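Local coordinates for protein NDP-N-acetyl-D-galactosaminuronic acid dehydrogenase (Methanosarcina mazei Go1, PDB 3G79) that probably oxidises UDP-N-acetyl-D-mannosamine to the corresponding uronic acid, using two molecules of NAD+ and one of water, at residues A[21-26]-A[104-109]; A[353-358]-A[413-418]; A[147-152]-A[230-235]. All coordinates share one frame; numbering follows the deposited sequence.

Interaction 1: residues A[21-26]-A[104-109]; sequences IGVLGM and AVTLAI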
# COMPACT_ATOMS: atom_id res chain seq x y z
N ILE A 21 37.83 -13.69 -7.48
CA ILE A 21 36.60 -13.07 -7.93
C ILE A 21 36.94 -12.10 -9.05
O ILE A 21 38.00 -11.54 -9.07
CB ILE A 21 35.93 -12.31 -6.74
CG1 ILE A 21 35.50 -13.34 -5.68
CG2 ILE A 21 34.75 -11.45 -7.19
CD1 ILE A 21 34.98 -12.71 -4.40
N GLY A 22 36.03 -11.89 -9.98
CA GLY A 22 36.29 -10.95 -11.06
C GLY A 22 35.10 -10.02 -11.11
O GLY A 22 33.98 -10.45 -10.85
N VAL A 23 35.35 -8.74 -11.37
CA VAL A 23 34.23 -7.84 -11.69
C VAL A 23 34.40 -7.22 -13.07
O VAL A 23 35.50 -6.75 -13.41
CB VAL A 23 34.04 -6.78 -10.62
CG1 VAL A 23 32.89 -5.91 -10.97
CG2 VAL A 23 33.78 -7.46 -9.28
N LEU A 24 33.35 -7.30 -13.87
CA LEU A 24 33.33 -6.65 -15.17
C LEU A 24 32.46 -5.42 -15.07
O LEU A 24 31.30 -5.51 -14.61
CB LEU A 24 32.73 -7.56 -16.24
CG LEU A 24 33.56 -8.57 -17.01
CD1 LEU A 24 33.68 -9.82 -16.23
CD2 LEU A 24 32.90 -8.84 -18.32
N GLY A 25 33.00 -4.28 -15.51
CA GLY A 25 32.24 -3.02 -15.45
C GLY A 25 32.85 -2.07 -14.44
O GLY A 25 32.35 -1.93 -13.28
N MET A 26 33.93 -1.41 -14.86
CA MET A 26 34.59 -0.48 -13.96
C MET A 26 33.87 0.90 -13.90
O MET A 26 34.43 1.94 -14.25
CB MET A 26 36.09 -0.41 -14.24
CG MET A 26 36.84 -1.71 -13.90
SD MET A 26 36.66 -2.37 -12.20
CE MET A 26 38.21 -2.03 -11.60
N ALA A 104 34.62 -16.86 -9.19
CA ALA A 104 33.37 -16.20 -9.56
C ALA A 104 33.61 -14.93 -10.32
O ALA A 104 34.61 -14.25 -10.10
CB ALA A 104 32.50 -15.92 -8.32
N VAL A 105 32.68 -14.61 -11.22
CA VAL A 105 32.71 -13.37 -11.95
C VAL A 105 31.36 -12.72 -11.85
O VAL A 105 30.34 -13.36 -12.03
CB VAL A 105 33.01 -13.56 -13.43
CG1 VAL A 105 33.20 -12.24 -14.10
CG2 VAL A 105 34.23 -14.38 -13.59
N THR A 106 31.40 -11.41 -11.64
CA THR A 106 30.25 -10.54 -11.53
C THR A 106 30.18 -9.53 -12.72
O THR A 106 31.21 -8.96 -13.13
CB THR A 106 30.35 -9.86 -10.16
OG1 THR A 106 29.32 -10.34 -9.31
CG2 THR A 106 30.32 -8.38 -10.27
N LEU A 107 28.97 -9.36 -13.29
CA LEU A 107 28.70 -8.34 -14.31
C LEU A 107 27.94 -7.21 -13.73
O LEU A 107 26.73 -7.31 -13.49
CB LEU A 107 27.87 -8.88 -15.48
CG LEU A 107 28.67 -9.98 -16.16
CD1 LEU A 107 27.99 -11.30 -15.92
CD2 LEU A 107 28.81 -9.64 -17.60
N ALA A 108 28.66 -6.11 -13.57
CA ALA A 108 28.19 -4.90 -12.92
C ALA A 108 28.29 -3.77 -13.92
O ALA A 108 28.87 -2.74 -13.67
CB ALA A 108 29.07 -4.62 -11.66
N ILE A 109 27.70 -3.97 -15.08
CA ILE A 109 27.96 -3.08 -16.18
C ILE A 109 26.80 -2.10 -16.25
O ILE A 109 25.64 -2.54 -16.25
CB ILE A 109 28.16 -3.88 -17.46
CG1 ILE A 109 29.58 -4.47 -17.49
CG2 ILE A 109 27.87 -3.02 -18.70
CD1 ILE A 109 29.82 -5.51 -18.54
O HOH W 1 29.76 -0.40 -13.13
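L24 N donates to T106 O at 2.8 Å, nearly straight at hydrogen (171°). Three more backbone bonds, G22 N to A104 O, T106 N to G22 O and A108 N to L24 O, alternate with it and zip strands 20-24 and 104-107 together in parallel. On one face V23 and T106 lie side by side: V23 CG1 is anti to its backbone N (chi1 -179°), and T106 CG2 sits 3.6 Å from CG1 and 3.7 Å from V23 CG2. On the other face L24 CD1 presses on V105 CG1 at 3.3 Å, and L24 and V105 both pack on V133 of helix 124-136. Past the strand ends the chains stay close. A water donates to G25 O (3.0 Å) and A108 O (2.6 Å), while I109 CG1 lies 3.7 Å from G25 CA. With helix 30-39 covering V23, this is the first and fourth strand pair at the middle of a Rossmann fold, G25 opening what is probably the glycine-rich turn that receives NAD.

Interaction 2: residues A[353-358]-A[413-418]; sequences GSKVAM and RNADAI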
# COMPACT_ATOMS: atom_id res chain seq x y z
N GLY A 353 -3.90 32.49 -25.53
CA GLY A 353 -3.43 33.85 -25.37
C GLY A 353 -2.98 34.20 -23.97
O GLY A 353 -2.46 35.30 -23.74
N SER A 354 -3.21 33.29 -23.03
CA SER A 354 -2.82 33.50 -21.64
C SER A 354 -1.38 33.05 -21.43
O SER A 354 -0.92 32.11 -22.07
CB SER A 354 -3.72 32.70 -20.69
OG SER A 354 -5.07 32.72 -21.11
N LYS A 355 -0.67 33.70 -20.52
CA LYS A 355 0.68 33.25 -20.16
C LYS A 355 0.66 32.38 -18.88
O LYS A 355 0.10 32.81 -17.86
CB LYS A 355 1.65 34.43 -20.03
CG LYS A 355 2.93 34.06 -19.28
CD LYS A 355 3.96 35.17 -19.36
CE LYS A 355 5.22 34.79 -18.61
NZ LYS A 355 6.25 35.87 -18.74
N VAL A 356 1.30 31.19 -18.97
CA VAL A 356 1.49 30.25 -17.85
C VAL A 356 2.95 30.20 -17.36
O VAL A 356 3.88 29.99 -18.13
CB VAL A 356 1.07 28.80 -18.24
CG1 VAL A 356 1.24 27.82 -17.08
CG2 VAL A 356 -0.38 28.76 -18.73
N ALA A 357 3.16 30.41 -16.07
CA ALA A 357 4.49 30.22 -15.44
C ALA A 357 4.50 28.88 -14.74
O ALA A 357 3.78 28.66 -13.74
CB ALA A 357 4.82 31.35 -14.44
N MET A 358 5.27 27.98 -15.34
CA MET A 358 5.60 26.69 -14.78
C MET A 358 6.71 26.83 -13.74
O MET A 358 7.88 27.09 -14.06
CB MET A 358 6.05 25.76 -15.89
CG MET A 358 4.90 25.47 -16.88
SD MET A 358 5.08 24.02 -17.86
CE MET A 358 4.02 24.39 -19.16
N ARG A 413 6.59 37.17 -14.25
CA ARG A 413 6.08 38.48 -14.64
C ARG A 413 5.05 38.41 -15.76
O ARG A 413 5.24 37.72 -16.76
CB ARG A 413 7.21 39.50 -14.93
CG ARG A 413 7.67 39.64 -16.35
CD ARG A 413 8.44 40.93 -16.51
NE ARG A 413 9.43 40.80 -17.57
CZ ARG A 413 10.73 40.57 -17.38
NH1 ARG A 413 11.55 40.48 -18.42
NH2 ARG A 413 11.22 40.46 -16.14
N ASN A 414 3.93 39.09 -15.54
CA ASN A 414 2.82 39.14 -16.50
C ASN A 414 2.04 37.82 -16.70
O ASN A 414 1.21 37.71 -17.59
CB ASN A 414 3.31 39.75 -17.82
CG ASN A 414 3.82 41.17 -17.64
OD1 ASN A 414 3.32 41.91 -16.79
ND2 ASN A 414 4.83 41.56 -18.42
N ALA A 415 2.30 36.83 -15.85
CA ALA A 415 1.68 35.52 -16.03
C ALA A 415 0.22 35.45 -15.55
O ALA A 415 -0.12 35.93 -14.48
CB ALA A 415 2.51 34.46 -15.36
N ASP A 416 -0.63 34.85 -16.37
CA ASP A 416 -2.05 34.65 -16.01
C ASP A 416 -2.22 33.55 -14.98
O ASP A 416 -2.99 33.71 -14.05
CB ASP A 416 -2.90 34.36 -17.26
CG ASP A 416 -2.90 35.53 -18.22
OD1 ASP A 416 -3.71 36.46 -18.03
OD2 ASP A 416 -2.09 35.55 -19.17
N ALA A 417 -1.48 32.45 -15.14
CA ALA A 417 -1.53 31.34 -14.20
C ALA A 417 -0.15 31.02 -13.64
O ALA A 417 0.81 31.01 -14.39
CB ALA A 417 -2.10 30.11 -14.86
N ILE A 418 -0.07 30.79 -12.33
CA ILE A 418 1.14 30.30 -11.71
C ILE A 418 0.88 28.85 -11.26
O ILE A 418 -0.03 28.58 -10.45
CB ILE A 418 1.60 31.18 -10.53
CG1 ILE A 418 1.98 32.57 -10.99
CG2 ILE A 418 2.81 30.57 -9.80
CD1 ILE A 418 1.70 33.61 -9.97
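K355 leans its whole side chain along residues 413-416. CB starts 4.1 Å from N414 O. CG, anti to the backbone N (chi1 163°), then passes over A415, 3.8 Å from its CA and 4.0 Å from its CB. The fully extended chain carries CD and CE on past the carbonyl of R413, and NZ ends 2.9 Å from R413 O, meeting it almost head-on (C=O...N 166°). R413 is where the chain leaves helix 408-412, so the ammonium closes on a carbonyl at the C-terminal end of that helix, where the helix dipole would be expected to welcome a positive charge. The guanidinium of R413 turns away to a salt bridge with E409.

The backbone of K355 is held as well. Its N donates to D416 OD2 at 2.7 Å, using the anti lone pair of the carboxylate, and its O accepts from two consecutive amides: D416 N at 2.6 Å, short and bent (131°), and A417 N at 3.2 Å, straighter. D416 thus clasps K355 from both ends of the residue, and its other oxygen, OD1, makes long, weak ion pairs with K349 and K441. Farther on, A357 N bonds A417 O at 3.0 Å; A357 CB meets A415 CB, and A357 also touches V411 and V412 of helix 408-412.

Helix 408-412, a short loop and parallel strand 417-420 follow one another here as in a beta-alpha-beta unit: the strand enters beside strand 355-359 in the middle of a six-stranded parallel sheet of order 3-2-1-4-5-6, the Rossmann-like fold of the UDP-binding domain.

Interaction 3: residues A[147-152]-A[230-235]; sequences STITPG and AAEVTK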
# COMPACT_ATOMS: atom_id res chain seq x y z
N SER A 147 23.94 -6.11 -12.84
CA SER A 147 23.24 -5.02 -13.58
C SER A 147 21.71 -5.19 -13.48
O SER A 147 21.19 -6.30 -13.45
CB SER A 147 23.64 -4.97 -15.06
OG SER A 147 25.06 -5.03 -15.26
N THR A 148 20.99 -4.08 -13.42
CA THR A 148 19.52 -4.09 -13.38
C THR A 148 18.97 -4.70 -14.68
O THR A 148 19.23 -4.20 -15.75
CB THR A 148 19.01 -2.64 -13.16
OG1 THR A 148 19.42 -2.16 -11.87
CG2 THR A 148 17.48 -2.55 -13.32
N ILE A 149 18.25 -5.82 -14.58
CA ILE A 149 17.73 -6.50 -15.77
C ILE A 149 16.23 -6.67 -15.67
O ILE A 149 15.66 -6.34 -14.63
CB ILE A 149 18.43 -7.84 -16.05
CG1 ILE A 149 18.44 -8.72 -14.78
CG2 ILE A 149 19.86 -7.58 -16.62
CD1 ILE A 149 19.17 -10.11 -14.92
N THR A 150 15.59 -7.14 -16.74
CA THR A 150 14.13 -7.30 -16.76
C THR A 150 13.76 -8.72 -16.52
O THR A 150 14.48 -9.62 -16.94
CB THR A 150 13.52 -6.93 -18.12
OG1 THR A 150 14.01 -7.84 -19.12
CG2 THR A 150 13.89 -5.55 -18.49
N PRO A 151 12.60 -8.95 -15.90
CA PRO A 151 12.29 -10.34 -15.66
C PRO A 151 12.53 -11.20 -16.89
O PRO A 151 12.02 -10.88 -17.96
CB PRO A 151 10.80 -10.30 -15.31
CG PRO A 151 10.68 -9.01 -14.54
CD PRO A 151 11.60 -8.05 -15.27
N GLY A 152 13.27 -12.30 -16.71
CA GLY A 152 13.41 -13.33 -17.73
C GLY A 152 14.77 -13.29 -18.40
O GLY A 152 15.13 -14.17 -19.15
N ALA A 230 12.89 -14.71 -9.37
CA ALA A 230 12.24 -14.01 -8.25
C ALA A 230 13.01 -12.73 -7.90
O ALA A 230 12.44 -11.71 -7.56
CB ALA A 230 12.13 -14.91 -7.07
N ALA A 231 14.33 -12.80 -8.03
CA ALA A 231 15.19 -11.65 -7.80
C ALA A 231 14.84 -10.57 -8.76
O ALA A 231 14.70 -9.47 -8.35
CB ALA A 231 16.73 -12.05 -7.93
N GLU A 232 14.71 -10.88 -10.05
CA GLU A 232 14.40 -9.88 -11.09
C GLU A 232 13.04 -9.23 -10.89
O GLU A 232 12.88 -8.03 -11.11
CB GLU A 232 14.44 -10.51 -12.49
CG GLU A 232 15.85 -10.88 -13.05
CD GLU A 232 15.70 -11.95 -14.08
OE1 GLU A 232 14.63 -12.58 -14.09
OE2 GLU A 232 16.57 -12.13 -14.92
N VAL A 233 12.07 -10.05 -10.51
CA VAL A 233 10.73 -9.60 -10.21
C VAL A 233 10.68 -8.72 -8.97
O VAL A 233 9.91 -7.78 -8.90
CB VAL A 233 9.80 -10.81 -10.09
CG1 VAL A 233 8.48 -10.45 -9.49
CG2 VAL A 233 9.62 -11.39 -11.49
N THR A 234 11.55 -8.98 -8.02
CA THR A 234 11.58 -8.17 -6.80
C THR A 234 11.74 -6.70 -7.06
O THR A 234 10.95 -5.88 -6.54
CB THR A 234 12.67 -8.61 -5.83
OG1 THR A 234 12.36 -9.93 -5.34
CG2 THR A 234 12.79 -7.59 -4.65
N LYS A 235 12.74 -6.36 -7.87
CA LYS A 235 12.96 -4.98 -8.25
C LYS A 235 11.82 -4.35 -9.06
O LYS A 235 11.52 -3.16 -8.88
CB LYS A 235 14.34 -4.81 -8.91
CG LYS A 235 14.38 -4.10 -10.22
CD LYS A 235 14.23 -2.58 -10.17
CE LYS A 235 14.16 -2.15 -11.67
NZ LYS A 235 14.16 -0.71 -12.02
O HOH W 2 13.97 -6.63 -12.76
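The carboxylate of E232 has one face turned to the 150-152 backbone. On that face lie G152 N, T150 O and P151 CA. The amide of G152 donates to OE1 at 3.0 Å, and although its N-H points straight at the oxygen (177°), it comes from about 50° above the carboxylate plane. T150 O, 3.9 Å from E232 CD, lies over the same face, but is itself occupied by T153 OG1. At the edge beside OE2 stands the tip of I149, CD1 being 3.3 Å from that oxygen. OE2 finds its hydrogen bond outside, with the backbone N of T154 where helix 154-166 starts.

Torsions bring the two side chains together. I149 holds CG1 in the crowded position between N and carbonyl carbon (chi1 51°), which lays CG1 3.8 Å from E232 CG; E232 is extended beyond CG and reaches the loop without folding back. H178 of strand 175-178 touches both of them.

Beside the carboxylate, P151 and V233 make an apolar contact. The P151 ring meets V233 CG2 with its CG at 4.0 Å, the two side chains crossing at about a right angle; from helix 293-305, H300 touches P151 and L301 touches V233. V233 also packs on I261 of the second subunit. At the other end T148 CG2 touches K235 CE at 3.7 Å. K235, bent at chi2, crosses T148 at about a right angle; it also touches C293, and its NZ makes a long, weak ion pair with D297.

Chemically, then, a largely buried carboxylate takes one backbone N-H on each oxygen, from G152 and from T154. These two bonds join the loop and the start of helix 154-166 to helix 228-258, and they would also be expected to stabilise the negative charge.

How the interactions relate
Along the chain interaction 1 closes first, then interaction 3, then interaction 2. The first and third are neighbours, centres about 18 Å apart: S147, after strand 142-145, reaches back to the end of strand 104-107, N to L107 O, and just beyond it, OG to I109 O. One loop thereby ties the NAD-binding sheet to the start of helix 228-258, which also packs on the second subunit. Interaction 2 stands apart in the other sheet, its centre about 52 Å from interaction 1 and 44 Å from interaction 3. The two sheets share the strand order 3-2-1-4-5-6, the first mixed and extended by two more strands, the second all parallel, consistent with separate NAD- and UDP-binding domains.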